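Local atomic coordinates of hydrolase (PDB entry 2OBB), a protein that binds magnesium and is probably a hydrolase of the haloacid dehalogenase (HAD) type, although its substrate and precise function are unknown. Residues T32-L35 and L36-E39; E16-Y19 and P20-G23. All coordinates share one frame; numbering follows the deposited sequence.

Interaction 1 of 2, residues T32-L35 and L36-E39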
loop_
_atom_site.group_PDB
_atom_site.type_symbol
_atom_site.label_atom_id
_atom_site.label_comp_id
_atom_site.label_asym_id
_atom_site.label_seq_id
_atom_site.Cartn_x
_atom_site.Cartn_y
_atom_site.Cartn_z
ATOM N N THR A 32 12.771 -5.031 13.827
ATOM C CA THR A 32 12.849 -5.641 12.484
ATOM C C THR A 32 13.162 -4.541 11.462
ATOM O O THR A 32 13.938 -4.734 10.511
ATOM C CB THR A 32 11.528 -6.429 12.100
ATOM O OG1 THR A 32 11.285 -7.457 13.079
ATOM C CG2 THR A 32 11.624 -7.087 10.709
ATOM N N LEU A 33 12.554 -3.386 11.686
ATOM C CA LEU A 33 12.765 -2.256 10.825
ATOM C C LEU A 33 14.222 -1.793 10.943
ATOM O O LEU A 33 14.882 -1.531 9.931
ATOM C CB LEU A 33 11.763 -1.136 11.149
ATOM C CG LEU A 33 10.319 -1.338 10.682
ATOM C CD1 LEU A 33 9.356 -0.276 11.295
ATOM C CD2 LEU A 33 10.234 -1.325 9.161
ATOM N N LYS A 34 14.746 -1.743 12.167
ATOM C CA LYS A 34 16.157 -1.368 12.340
ATOM C C LYS A 34 17.062 -2.370 11.656
ATOM O O LYS A 34 18.025 -1.993 10.993
ATOM C CB LYS A 34 16.526 -1.205 13.799
ATOM C CG LYS A 34 16.114 0.167 14.340
ATOM C CD LYS A 34 15.599 0.079 15.756
ATOM C CE LYS A 34 16.688 -0.043 16.798
ATOM N NZ LYS A 34 16.091 -0.249 18.176
ATOM N N LEU A 35 16.748 -3.648 11.799
ATOM C CA LEU A 35 17.511 -4.659 11.085
ATOM C C LEU A 35 17.489 -4.359 9.589
ATOM O O LEU A 35 18.511 -4.477 8.953
ATOM C CB LEU A 35 17.012 -6.073 11.387
ATOM C CG LEU A 35 17.767 -7.257 10.790
ATOM C CD1 LEU A 35 19.297 -7.136 10.961
ATOM C CD2 LEU A 35 17.255 -8.508 11.482
ATOM N N LEU A 36 16.340 -3.957 9.038
ATOM C CA LEU A 36 16.239 -3.632 7.591
ATOM C C LEU A 36 17.130 -2.452 7.147
ATOM O O LEU A 36 17.775 -2.507 6.108
ATOM C CB LEU A 36 14.771 -3.402 7.172
ATOM C CG LEU A 36 13.877 -4.662 7.148
ATOM C CD1 LEU A 36 12.406 -4.309 6.993
ATOM C CD2 LEU A 36 14.314 -5.687 6.075
ATOM N N GLN A 37 17.131 -1.388 7.949
ATOM C CA GLN A 37 18.083 -0.282 7.818
ATOM C C GLN A 37 19.545 -0.711 7.848
ATOM O O GLN A 37 20.337 -0.216 7.042
ATOM C CB GLN A 37 17.886 0.736 8.930
ATOM C CG GLN A 37 16.620 1.445 8.852
ATOM C CD GLN A 37 16.541 2.516 9.909
ATOM O OE1 GLN A 37 17.082 2.346 11.003
ATOM N NE2 GLN A 37 15.876 3.641 9.585
ATOM N N GLN A 38 19.894 -1.610 8.774
ATOM C CA GLN A 38 21.243 -2.182 8.842
ATOM C C GLN A 38 21.591 -2.800 7.499
ATOM O O GLN A 38 22.740 -2.749 7.065
ATOM C CB GLN A 38 21.353 -3.269 9.922
ATOM C CG GLN A 38 22.765 -3.469 10.471
ATOM C CD GLN A 38 23.272 -4.922 10.409
ATOM O OE1 GLN A 38 24.481 -5.153 10.442
ATOM N NE2 GLN A 38 22.359 -5.888 10.317
ATOM N N GLU A 39 20.590 -3.380 6.847
ATOM C CA GLU A 39 20.797 -4.039 5.552
ATOM C C GLU A 39 20.749 -3.038 4.395
ATOM O O GLU A 39 20.754 -3.437 3.240
ATOM C CB GLU A 39 19.768 -5.152 5.330
ATOM C CG GLU A 39 19.434 -5.934 6.603
ATOM C CD GLU A 39 19.667 -7.434 6.484
ATOM O OE1 GLU A 39 20.343 -7.882 5.513
ATOM O OE2 GLU A 39 19.198 -8.158 7.392
#
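From Thr32 to Gln38 the backbone is the end of helix 29-38, which Glu39 leaves, and four successive i to i+4 bonds join its turns: Leu36 N to Thr32 O, Gln37 N to Leu33 O, Gln38 N to Lys34 O and Glu39 N to Leu35 O. The middle two are the straighter, with Gln37 N to Leu33 O at 169° about the hydrogen. The last is bent to 138° and lengthened to 3.2 Å between Glu39 N and Leu35 O, as expected where Glu39 departs from helical geometry. On the buried side Leu33 CD2 meets Leu36 CD1 at 4.3 Å; Leu33 also packs on Leu43 of strand 42-45 and on Trp106 of helix 106-115, so this face fills the layer between sheet and helix. On the partly exposed side, Leu35 swings its CG anti to the backbone N (chi1 -176°), which carries CD1 to 3.7 Å from Glu39 OE2. Glu39 folds back over the helix end, and its OE2 continues past the leucine to a hydrogen bond with Tyr110 OH of helix 106-115. Replacing Glu39 with an alanine would probably leave Tyr110 OH without this acceptor and take away the carboxylate packed beside Leu35 CD1. On another flank Lys34 CG and Gln37 OE1 pass at 4.1 Å, but their nitrogens are spent on carbonyls beyond the helix, Lys34 NZ on Arg64 O and Gln37 NE2 on Glu67 O. The chemistry therefore divides around this helix of the beta-alpha-beta unit formed with strands 5-8 and 42-45: Leu33 and Leu36 are the buried pair, Leu33 being the one that touches strand 42-45, while the polar ends of Lys34, Gln37 and Glu39 bond to groups beyond the helix.

Interaction 2 of 2, residues E16-Y19 and P20-G23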
loop_
_atom_site.group_PDB
_atom_site.type_symbol
_atom_site.label_atom_id
_atom_site.label_comp_id
_atom_site.label_asym_id
_atom_site.label_seq_id
_atom_site.Cartn_x
_atom_site.Cartn_y
_atom_site.Cartn_z
ATOM N N GLU A 16 -0.276 -1.311 17.661
ATOM C CA GLU A 16 -1.712 -1.582 17.646
ATOM C C GLU A 16 -2.443 -0.293 17.298
ATOM O O GLU A 16 -1.994 0.799 17.665
ATOM C CB GLU A 16 -2.231 -2.028 19.004
ATOM C CG GLU A 16 -1.350 -2.964 19.721
ATOM C CD GLU A 16 -1.834 -4.361 19.629
ATOM O OE1 GLU A 16 -1.918 -4.899 18.488
ATOM O OE2 GLU A 16 -2.140 -4.909 20.721
ATOM N N HIS A 17 -3.577 -0.433 16.613
ATOM C CA HIS A 17 -4.325 0.710 16.102
ATOM C C HIS A 17 -5.130 1.372 17.212
ATOM O O HIS A 17 -6.192 0.887 17.566
ATOM C CB HIS A 17 -5.273 0.253 14.991
ATOM C CG HIS A 17 -5.716 1.350 14.079
ATOM N ND1 HIS A 17 -6.183 1.107 12.799
ATOM C CD2 HIS A 17 -5.732 2.696 14.241
ATOM C CE1 HIS A 17 -6.486 2.257 12.222
ATOM N NE2 HIS A 17 -6.222 3.234 13.075
ATOM N N ARG A 18 -4.628 2.468 17.761
ATOM C CA ARG A 18 -5.363 3.192 18.786
ATOM C C ARG A 18 -5.542 4.684 18.460
ATOM O O ARG A 18 -5.767 5.503 19.362
ATOM C CB ARG A 18 -4.681 3.012 20.147
ATOM C CG ARG A 18 -4.717 1.616 20.693
ATOM C CD ARG A 18 -6.144 1.142 20.956
ATOM N NE ARG A 18 -6.156 -0.189 21.569
ATOM C CZ ARG A 18 -5.956 -1.334 20.908
ATOM N NH1 ARG A 18 -5.968 -2.479 21.580
ATOM N NH2 ARG A 18 -5.750 -1.345 19.584
ATOM N N TYR A 19 -5.459 5.019 17.172
ATOM C CA TYR A 19 -5.540 6.396 16.678
ATOM C C TYR A 19 -6.778 7.102 17.188
ATOM O O TYR A 19 -7.854 6.509 17.135
ATOM C CB TYR A 19 -5.617 6.364 15.172
ATOM C CG TYR A 19 -5.676 7.707 14.496
ATOM C CD1 TYR A 19 -6.885 8.405 14.370
ATOM C CD2 TYR A 19 -4.533 8.256 13.928
ATOM C CE1 TYR A 19 -6.935 9.645 13.714
ATOM C CE2 TYR A 19 -4.564 9.469 13.267
ATOM C CZ TYR A 19 -5.760 10.166 13.155
ATOM O OH TYR A 19 -5.759 11.375 12.487
ATOM N N PRO A 20 -6.663 8.385 17.614
ATOM C CA PRO A 20 -5.530 9.335 17.606
ATOM C C PRO A 20 -4.403 9.030 18.602
ATOM O O PRO A 20 -3.364 9.689 18.566
ATOM C CB PRO A 20 -6.194 10.674 17.989
ATOM C CG PRO A 20 -7.378 10.282 18.793
ATOM C CD PRO A 20 -7.886 9.004 18.172
ATOM N N ARG A 21 -4.602 8.058 19.486
ATOM C CA ARG A 21 -3.570 7.669 20.449
ATOM C C ARG A 21 -2.593 6.696 19.796
ATOM O O ARG A 21 -2.780 6.313 18.632
ATOM C CB ARG A 21 -4.227 7.057 21.676
ATOM C CG ARG A 21 -5.278 7.983 22.295
ATOM C CD ARG A 21 -6.098 7.306 23.395
ATOM N NE ARG A 21 -5.253 6.901 24.530
ATOM C CZ ARG A 21 -4.809 5.655 24.755
ATOM N NH1 ARG A 21 -5.145 4.645 23.937
ATOM N NH2 ARG A 21 -4.030 5.417 25.818
ATOM N N ILE A 22 -1.542 6.316 20.525
ATOM C CA ILE A 22 -0.556 5.372 20.004
ATOM C C ILE A 22 -0.676 4.051 20.753
ATOM O O ILE A 22 -0.680 4.035 21.967
ATOM C CB ILE A 22 0.880 5.904 20.101
ATOM C CG1 ILE A 22 1.013 7.241 19.362
ATOM C CG2 ILE A 22 1.851 4.885 19.500
ATOM C CD1 ILE A 22 2.360 7.972 19.578
ATOM N N GLY A 23 -0.780 2.939 20.027
ATOM C CA GLY A 23 -0.955 1.635 20.684
ATOM C C GLY A 23 0.358 1.036 21.148
ATOM O O GLY A 23 1.407 1.657 20.964
HETATM O O HOH W 1 -2.226 3.898 17.267
#
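The Tyr19 ring takes Pro20 over one face: Pro20 CA stands 3.8 Å from the ring centroid and 24° off the normal, which meets the geometry of a CH-pi contact, and Pro20 CD adds an apolar touch to Tyr19 CD1 at 4.0 Å. The peptide between them is cis, and Tyr19 CG lies anti to its own nitrogen (chi1 -179°), a pairing that brings the ring back over the proline. At the edge of the His17 ring, in its plane, sits Tyr19 N. The Arg21 guanidinium approaches Arg18 CB obliquely, NH1 at 4.2 Å, and the two like charges keep apart, with Arg18 NE 5.5 Å from Arg21 NH1. Arg18 instead bends at chi2 and returns its NH2 to His17 O at 3.0 Å; that oxygen lies close to the guanidinium plane, while the donor stands well above the carbonyl plane.

These side chains decorate a tight hairpin-like loop, its two arms running 166° apart in direction, between strand 5-8 and helix 29-38. Its place is consistent with the flap hairpin that follows the DxD strand in HAD-type proteins, if this protein is one. The Tyr19 side chain comes within about 4 Å of that of Asp11, a magnesium ligand, and also packs on Leu53 of helix 51-62.

Across the turn, Arg21 N gives a weak, bent hydrogen bond to Arg18 O. A water bridges the arms, accepting from Arg18 N, accepting weakly from Gly23 N and lying 2.8 Å from Arg21 O, to which it may donate. At the open end Gly23 CA makes a CA-H...O contact of 3.3 Å with Glu16 O, where a side-chain carbon would clash.

Interaction 2 comes first along the chain, in the loop that leaves strand 5-8, and interaction 1 follows on helix 29-38, into which that loop leads. Their centres lie 23 Å apart and their nearest atoms about 12 Å, so they do not touch. Both belong to the connection from strand 5-8 to strand 42-45 of the parallel sheet, but they serve different parts of it. Residues 16-23 form surface structure about 8 Å from the magnesium ion, measured from the Tyr19 side chain, whereas residues 32-39 belong to the helical layer packed on the sheet, with the Leu33 side chain about 12 Å from the metal. One crossover thus supplies both a loop beside the metal site and part of the core.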